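Local coordinates for protein uracil-dna glycosylase (Deinococcus radiodurans, PDB 4UQM) that belongs to the uracil-DNA glycosylase superfamily, has an alpha/beta fold built round a four-stranded parallel sheet, and is bound to DNA in this model, at residues A37-E42 and W160-D165; K113-T116 and G121-A124. The protein carries 1 engineered substitution. All coordinates share one frame; numbering follows the deposited sequence.

Interaction 1: residues A37-E42 and W160-D165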
ATOM      1  N   ALA A  37     -18.706  10.966   4.384  1.00 24.83           N
ATOM      2  CA  ALA A  37     -18.980  11.617   3.130  1.00 26.11           C
ATOM      3  C   ALA A  37     -19.943  10.847   2.245  1.00 24.97           C
ATOM      4  O   ALA A  37     -19.912   9.605   2.219  1.00 23.77           O
ATOM      5  CB  ALA A  37     -17.670  11.841   2.390  1.00 25.40           C
ATOM      6  N   PRO A  38     -20.756  11.581   1.453  1.00 27.07           N
ATOM      7  CA  PRO A  38     -21.595  10.889   0.484  1.00 27.00           C
ATOM      8  C   PRO A  38     -20.855   9.918  -0.470  1.00 25.47           C
ATOM      9  O   PRO A  38     -21.354   8.788  -0.673  1.00 24.35           O
ATOM     10  CB  PRO A  38     -22.299  12.036  -0.241  1.00 28.32           C
ATOM     11  CG  PRO A  38     -22.351  13.131   0.756  1.00 30.12           C
ATOM     12  CD  PRO A  38     -21.069  13.025   1.512  1.00 28.90           C
ATOM     13  N   TYR A  39     -19.686  10.289  -1.017  1.00 23.76           N
ATOM     14  CA  TYR A  39     -19.008   9.382  -1.946  1.00 23.42           C
ATOM     15  C   TYR A  39     -18.668   8.045  -1.269  1.00 21.72           C
ATOM     16  O   TYR A  39     -18.645   6.993  -1.908  1.00 21.98           O
ATOM     17  CB  TYR A  39     -17.715   9.984  -2.555  1.00 23.11           C
ATOM     18  CG  TYR A  39     -16.490   9.848  -1.670  1.00 21.57           C
ATOM     19  CD1 TYR A  39     -15.702   8.694  -1.704  1.00 20.45           C
ATOM     20  CD2 TYR A  39     -16.118  10.889  -0.784  1.00 23.41           C
ATOM     21  CE1 TYR A  39     -14.615   8.508  -0.900  1.00 19.93           C
ATOM     22  CE2 TYR A  39     -15.014  10.718   0.037  1.00 23.20           C
ATOM     23  CZ  TYR A  39     -14.301   9.513   0.001  1.00 20.48           C
ATOM     24  OH  TYR A  39     -13.227   9.346   0.787  1.00 20.82           O
ATOM     25  N   PHE A  40     -18.387   8.082   0.027  1.00 21.05           N
ATOM     26  CA  PHE A  40     -17.967   6.899   0.738  1.00 20.09           C
ATOM     27  C   PHE A  40     -19.163   6.009   1.046  1.00 20.44           C
ATOM     28  O   PHE A  40     -19.067   4.765   1.013  1.00 20.24           O
ATOM     29  CB  PHE A  40     -17.190   7.286   2.008  1.00 20.85           C
ATOM     30  CG  PHE A  40     -16.531   6.139   2.669  1.00 19.95           C
ATOM     31  CD1 PHE A  40     -15.268   5.705   2.264  1.00 20.65           C
ATOM     32  CD2 PHE A  40     -17.158   5.463   3.678  1.00 21.29           C
ATOM     33  CE1 PHE A  40     -14.681   4.620   2.880  1.00 21.08           C
ATOM     34  CE2 PHE A  40     -16.568   4.375   4.254  1.00 21.60           C
ATOM     35  CZ  PHE A  40     -15.343   3.943   3.857  1.00 21.02           C
ATOM     36  N   HIS A  41     -20.299   6.636   1.304  1.00 21.16           N
ATOM     37  CA  HIS A  41     -21.533   5.890   1.462  1.00 22.45           C
ATOM     38  C   HIS A  41     -21.854   5.160   0.144  1.00 23.01           C
ATOM     39  O   HIS A  41     -22.243   4.017   0.147  1.00 23.15           O
ATOM     40  CB  HIS A  41     -22.694   6.839   1.836  1.00 23.67           C
ATOM     41  CG  HIS A  41     -24.002   6.140   2.035  1.00 29.74           C
ATOM     42  ND1 HIS A  41     -24.438   5.744   3.283  1.00 35.04           N
ATOM     43  CD2 HIS A  41     -25.000   5.826   1.171  1.00 31.48           C
ATOM     44  CE1 HIS A  41     -25.621   5.166   3.168  1.00 35.12           C
ATOM     45  NE2 HIS A  41     -25.987   5.215   1.896  1.00 34.25           N
ATOM     46  N   GLU A  42     -21.720   5.867  -0.975  1.00 22.51           N
ATOM     47  CA  GLU A  42     -21.980   5.267  -2.300  1.00 22.69           C
ATOM     48  C   GLU A  42     -20.989   4.150  -2.626  1.00 20.38           C
ATOM     49  O   GLU A  42     -21.399   3.101  -3.132  1.00 22.01           O
ATOM     50  CB  GLU A  42     -21.993   6.312  -3.416  1.00 24.36           C
ATOM     51  CG  GLU A  42     -23.147   7.310  -3.341  1.00 27.64           C
ATOM     52  CD  GLU A  42     -24.536   6.689  -3.235  1.00 29.50           C
ATOM     53  OE1 GLU A  42     -24.807   5.688  -3.915  1.00 36.58           O
ATOM     54  OE2 GLU A  42     -25.387   7.195  -2.463  1.00 37.90           O
ATOM     55  N   TRP A 160     -12.934   4.537  -4.459  1.00 18.10           N
ATOM     56  CA  TRP A 160     -11.768   4.359  -3.613  1.00 17.02           C
ATOM     57  C   TRP A 160     -10.730   5.458  -3.794  1.00 17.85           C
ATOM     58  O   TRP A 160      -9.998   5.802  -2.860  1.00 17.89           O
ATOM     59  CB  TRP A 160     -11.058   3.010  -3.879  1.00 16.25           C
ATOM     60  CG  TRP A 160     -11.662   1.833  -3.198  1.00 15.80           C
ATOM     61  CD1 TRP A 160     -12.194   0.698  -3.785  1.00 15.24           C
ATOM     62  CD2 TRP A 160     -11.797   1.659  -1.799  1.00 15.16           C
ATOM     63  NE1 TRP A 160     -12.635  -0.170  -2.802  1.00 15.70           N
ATOM     64  CE2 TRP A 160     -12.409   0.411  -1.581  1.00 15.23           C
ATOM     65  CE3 TRP A 160     -11.466   2.443  -0.685  1.00 16.68           C
ATOM     66  CZ2 TRP A 160     -12.702  -0.046  -0.292  1.00 16.53           C
ATOM     67  CZ3 TRP A 160     -11.757   1.984   0.592  1.00 17.19           C
ATOM     68  CH2 TRP A 160     -12.356   0.749   0.767  1.00 17.10           C
ATOM     69  N   GLU A 161     -10.592   5.941  -5.025  1.00 17.43           N
ATOM     70  CA  GLU A 161      -9.547   6.935  -5.297  1.00 18.36           C
ATOM     71  C   GLU A 161      -9.709   8.197  -4.498  1.00 18.74           C
ATOM     72  O   GLU A 161      -8.700   8.772  -4.083  1.00 17.89           O
ATOM     73  CB  GLU A 161      -9.491   7.273  -6.792  1.00 18.35           C
ATOM     74  CG  GLU A 161      -9.022   6.127  -7.684  1.00 19.45           C
ATOM     75  CD  GLU A 161     -10.085   5.121  -8.109  1.00 18.79           C
ATOM     76  OE1 GLU A 161     -11.253   5.174  -7.616  1.00 19.12           O
ATOM     77  OE2 GLU A 161      -9.747   4.274  -8.995  1.00 18.23           O
ATOM     78  N   HIS A 162     -10.945   8.595  -4.191  1.00 19.37           N
ATOM     79  CA  HIS A 162     -11.134   9.759  -3.323  1.00 20.02           C
ATOM     80  C   HIS A 162     -10.637   9.438  -1.913  1.00 20.27           C
ATOM     81  O   HIS A 162     -10.050  10.268  -1.247  1.00 20.64           O
ATOM     82  CB  HIS A 162     -12.611  10.116  -3.259  1.00 22.88           C
ATOM     83  CG  HIS A 162     -13.173  10.604  -4.541  1.00 27.12           C
ATOM     84  ND1 HIS A 162     -12.636  11.676  -5.215  1.00 29.18           N
ATOM     85  CD2 HIS A 162     -14.263  10.217  -5.240  1.00 28.37           C
ATOM     86  CE1 HIS A 162     -13.363  11.912  -6.301  1.00 31.07           C
ATOM     87  NE2 HIS A 162     -14.339  11.018  -6.353  1.00 31.77           N
ATOM     88  N   PHE A 163     -10.929   8.239  -1.444  1.00 18.60           N
ATOM     89  CA  PHE A 163     -10.498   7.836  -0.100  1.00 18.42           C
ATOM     90  C   PHE A 163      -8.969   7.724  -0.024  1.00 17.63           C
ATOM     91  O   PHE A 163      -8.353   8.236   0.928  1.00 18.47           O
ATOM     92  CB  PHE A 163     -11.126   6.512   0.272  1.00 18.19           C
ATOM     93  CG  PHE A 163     -10.700   6.025   1.637  1.00 17.97           C
ATOM     94  CD1 PHE A 163     -11.248   6.595   2.777  1.00 20.13           C
ATOM     95  CD2 PHE A 163      -9.680   5.080   1.767  1.00 17.98           C
ATOM     96  CE1 PHE A 163     -10.795   6.202   4.034  1.00 19.75           C
ATOM     97  CE2 PHE A 163      -9.244   4.671   3.011  1.00 17.07           C
ATOM     98  CZ  PHE A 163      -9.820   5.205   4.156  1.00 18.84           C
ATOM     99  N   THR A 164      -8.346   7.088  -1.007  1.00 17.36           N
ATOM    100  CA  THR A 164      -6.894   6.998  -0.947  1.00 16.95           C
ATOM    101  C   THR A 164      -6.221   8.344  -1.249  1.00 18.03           C
ATOM    102  O   THR A 164      -5.130   8.595  -0.740  1.00 18.25           O
ATOM    103  CB  THR A 164      -6.319   5.847  -1.787  1.00 15.84           C
ATOM    104  OG1 THR A 164      -6.702   6.021  -3.134  1.00 16.80           O
ATOM    105  CG2 THR A 164      -6.795   4.532  -1.250  1.00 16.14           C
ATOM    106  N   ASP A 165      -6.868   9.251  -1.980  1.00 18.20           N
ATOM    107  CA  ASP A 165      -6.393  10.675  -2.002  1.00 19.54           C
ATOM    108  C   ASP A 165      -6.335  11.250  -0.585  1.00 19.56           C
ATOM    109  O   ASP A 165      -5.383  11.923  -0.216  1.00 19.13           O
ATOM    110  CB  ASP A 165      -7.330  11.591  -2.826  1.00 21.12           C
ATOM    111  CG  ASP A 165      -7.184  11.440  -4.359  1.00 21.63           C
ATOM    112  OD1 ASP A 165      -6.233  10.782  -4.825  1.00 21.58           O
ATOM    113  OD2 ASP A 165      -8.054  12.053  -5.033  1.00 24.55           O
TER
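Tyr39 and Phe40 meet His162 and Phe163 in an aromatic helix-helix contact between the first turns of helices 38-53 and 160-172. The axes of segments 38-42 and 160-165 come within 9.7 Å, with their N-to-C directions 131° apart, about midway between perpendicular and antiparallel. Tyr39 has the largest share of the contact. With chi1 at 83°, its CG sits between the backbone N and the carbonyl carbon, and the ring reaches across to the other helix. His162 CB lies over one face, 3.7 Å from the ring centroid in a CH-pi contact, while Phe40 CB covers the opposite face. Further out, the imidazole turns its edge to the tyrosine face, an edge-to-face pair with centroids 5.2 Å apart. The phenol oxygen is tucked in beside the backbone of Phe163: Tyr39 OH is 3.2 Å from Phe163 CA and lies in the plane of the Phe163 ring, at its edge. Its hydrogen bond goes to Glu34 instead. Deeper in, the Phe40 and Phe163 side chains lie side by side and point the same way, with CE1 of Phe40 4.0 Å from CD1 of Phe163. Helix 25-35 closes the group, with Leu31 and Glu34 against Phe163, while Trp160 packs on Leu43 and Leu47 further along helix 38-53, and Thr164 bonds to Ala143 O just beyond strand 138-142.

Interaction 2: residues K113-T116 and G121-A124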
ATOM      1  N   LYS A 113      13.488  -9.623  -6.304  1.00 19.46           N
ATOM      2  CA  LYS A 113      14.603  -9.572  -7.285  1.00 21.05           C
ATOM      3  C   LYS A 113      15.249  -8.209  -7.248  1.00 20.18           C
ATOM      4  O   LYS A 113      16.488  -8.084  -7.237  1.00 22.19           O
ATOM      5  CB  LYS A 113      14.130  -9.900  -8.732  1.00 21.75           C
ATOM      6  CG  LYS A 113      13.820 -11.361  -8.994  1.00 23.39           C
ATOM      7  CD  LYS A 113      13.280 -11.607 -10.410  1.00 28.86           C
ATOM      8  CE  LYS A 113      12.068 -12.505 -10.421  1.00 31.94           C
ATOM      9  NZ  LYS A 113      11.500 -12.728 -11.779  1.00 36.13           N
ATOM     10  N   GLU A 114      14.438  -7.160  -7.231  1.00 18.96           N
ATOM     11  CA  GLU A 114      14.946  -5.820  -7.217  1.00 19.52           C
ATOM     12  C   GLU A 114      15.681  -5.510  -5.885  1.00 19.59           C
ATOM     13  O   GLU A 114      16.774  -4.903  -5.883  1.00 20.65           O
ATOM     14  CB  GLU A 114      13.820  -4.826  -7.497  1.00 18.86           C
ATOM     15  CG  GLU A 114      14.274  -3.373  -7.514  1.00 20.28           C
ATOM     16  CD  GLU A 114      15.168  -3.002  -8.665  1.00 22.41           C
ATOM     17  OE1 GLU A 114      15.219  -3.739  -9.669  1.00 23.12           O
ATOM     18  OE2 GLU A 114      15.816  -1.910  -8.570  1.00 23.18           O
ATOM     19  N   LEU A 115      15.107  -5.924  -4.756  1.00 19.13           N
ATOM     20  CA  LEU A 115      15.781  -5.808  -3.431  1.00 19.14           C
ATOM     21  C   LEU A 115      17.123  -6.512  -3.400  1.00 20.00           C
ATOM     22  O   LEU A 115      18.085  -5.975  -2.866  1.00 20.94           O
ATOM     23  CB  LEU A 115      14.868  -6.385  -2.349  1.00 18.90           C
ATOM     24  CG  LEU A 115      13.857  -5.415  -1.753  1.00 18.81           C
ATOM     25  CD1 LEU A 115      12.804  -6.160  -0.959  1.00 19.79           C
ATOM     26  CD2 LEU A 115      14.565  -4.377  -0.851  1.00 20.23           C
ATOM     27  N   THR A 116      17.191  -7.704  -3.997  1.00 20.22           N
ATOM     28  CA  THR A 116      18.426  -8.485  -4.032  1.00 22.02           C
ATOM     29  C   THR A 116      19.517  -7.695  -4.758  1.00 23.74           C
ATOM     30  O   THR A 116      20.654  -7.696  -4.304  1.00 25.93           O
ATOM     31  CB  THR A 116      18.168  -9.846  -4.695  1.00 22.57           C
ATOM     32  OG1 THR A 116      17.273 -10.590  -3.862  1.00 22.48           O
ATOM     33  CG2 THR A 116      19.470 -10.673  -4.882  1.00 25.62           C
ATOM     34  N   GLY A 121      23.257  -7.513   0.505  1.00 24.43           N
ATOM     35  CA  GLY A 121      22.965  -8.414   1.618  1.00 24.56           C
ATOM     36  C   GLY A 121      21.539  -8.895   1.752  1.00 23.06           C
ATOM     37  O   GLY A 121      21.253  -9.808   2.537  1.00 23.22           O
ATOM     38  N   PHE A 122      20.617  -8.308   0.992  1.00 21.55           N
ATOM     39  CA  PHE A 122      19.225  -8.771   1.070  1.00 21.51           C
ATOM     40  C   PHE A 122      19.148 -10.211   0.560  1.00 21.55           C
ATOM     41  O   PHE A 122      19.663 -10.520  -0.552  1.00 22.44           O
ATOM     42  CB  PHE A 122      18.299  -7.877   0.244  1.00 19.81           C
ATOM     43  CG  PHE A 122      16.879  -8.334   0.277  1.00 19.18           C
ATOM     44  CD1 PHE A 122      16.041  -7.970   1.322  1.00 19.39           C
ATOM     45  CD2 PHE A 122      16.391  -9.208  -0.696  1.00 21.11           C
ATOM     46  CE1 PHE A 122      14.724  -8.459   1.374  1.00 19.17           C
ATOM     47  CE2 PHE A 122      15.084  -9.673  -0.664  1.00 18.89           C
ATOM     48  CZ  PHE A 122      14.242  -9.308   0.383  1.00 18.17           C
ATOM     49  N   VAL A 123      18.504 -11.090   1.333  1.00 20.65           N
ATOM     50  CA  VAL A 123      18.283 -12.485   0.924  1.00 21.48           C
ATOM     51  C   VAL A 123      16.781 -12.707   0.921  1.00 20.32           C
ATOM     52  O   VAL A 123      16.148 -12.608   1.958  1.00 20.03           O
ATOM     53  CB  VAL A 123      18.956 -13.499   1.882  1.00 23.32           C
ATOM     54  CG1 VAL A 123      18.665 -14.914   1.441  1.00 26.16           C
ATOM     55  CG2 VAL A 123      20.453 -13.319   1.901  1.00 25.20           C
ATOM     56  N   ALA A 124      16.200 -12.996  -0.243  1.00 20.65           N
ATOM     57  CA  ALA A 124      14.779 -13.204  -0.345  1.00 20.16           C
ATOM     58  C   ALA A 124      14.351 -14.425   0.460  1.00 20.66           C
ATOM     59  O   ALA A 124      14.952 -15.481   0.310  1.00 22.28           O
ATOM     60  CB  ALA A 124      14.384 -13.390  -1.795  1.00 22.76           C
TER
HETATM   61  O   HOH W   1      17.796 -12.999  -2.679  1.00 23.55           O
HETATM   62  O   HOH W   2      21.702  -9.215  -2.068  1.00 27.14           O
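Leu115 and Thr116, near the end of helix 106-118, receive the ring of Phe122 as the chain doubles back after the helix. The two residues before them face other parts of the model: Lys113 packs against a sugar of the bound DNA, and Glu114 holds the backbone N atoms of Gly217 and Arg219. At Leu115 the side chain turns to the returning chain. Its CB stands over one face of the Phe122 ring, 3.7 Å from the centroid and 15° off the normal, a CH-pi contact. The branch continues across the same ring, and CD1 of Leu115 comes within 3.7 Å of CZ of Phe122. Phe221 and Trp238 also touch this leucine, joining the contact to helix 220-230 and the loop that follows it.

What brings the phenylalanine here is a tight helix-to-loop reversal. Gly121 has a positive phi of 93°, a conformation that suits glycine, and Phe122 follows with CG anti to its N, which carries the ring back against the last turn of the helix.

Thr116 meets the same ring in plane, at its edge, with OG1 3.6 Å from CD2 of Phe122. That hydroxyl, beside its own backbone N at chi1 -65°, bonds to Tyr112 O one turn earlier. It also accepts a hydrogen bond from a water 2.7 Å from Thr116 OG1, and this water in turn takes the N-H of Ala124, its oxygen 2.9 Å from Ala124 N. A second water ties the main chains together by donating to both carbonyls, at 2.9 Å from Thr116 O and equally 2.9 Å from Phe122 O.

In the fold
Interactions 1 and 2 lie on opposite sides of the chain's centre, with their own centres 36 Å apart and nearest atoms about 22 Å apart. In sequence, 37-42 comes first, then both segments of interaction 2, and 160-165 last, so interaction 1 spans a long excursion of the chain that includes strands 77-81 and 138-142 of the parallel sheet. Interaction 2, by contrast, closes a short local turn after helix 106-118. One contact thus joins helices distant in sequence, and the other secures a loop to the helix it has just left. The bound DNA is about 4 Å from interaction 2 at the nearest atoms, and about 9 Å from interaction 1.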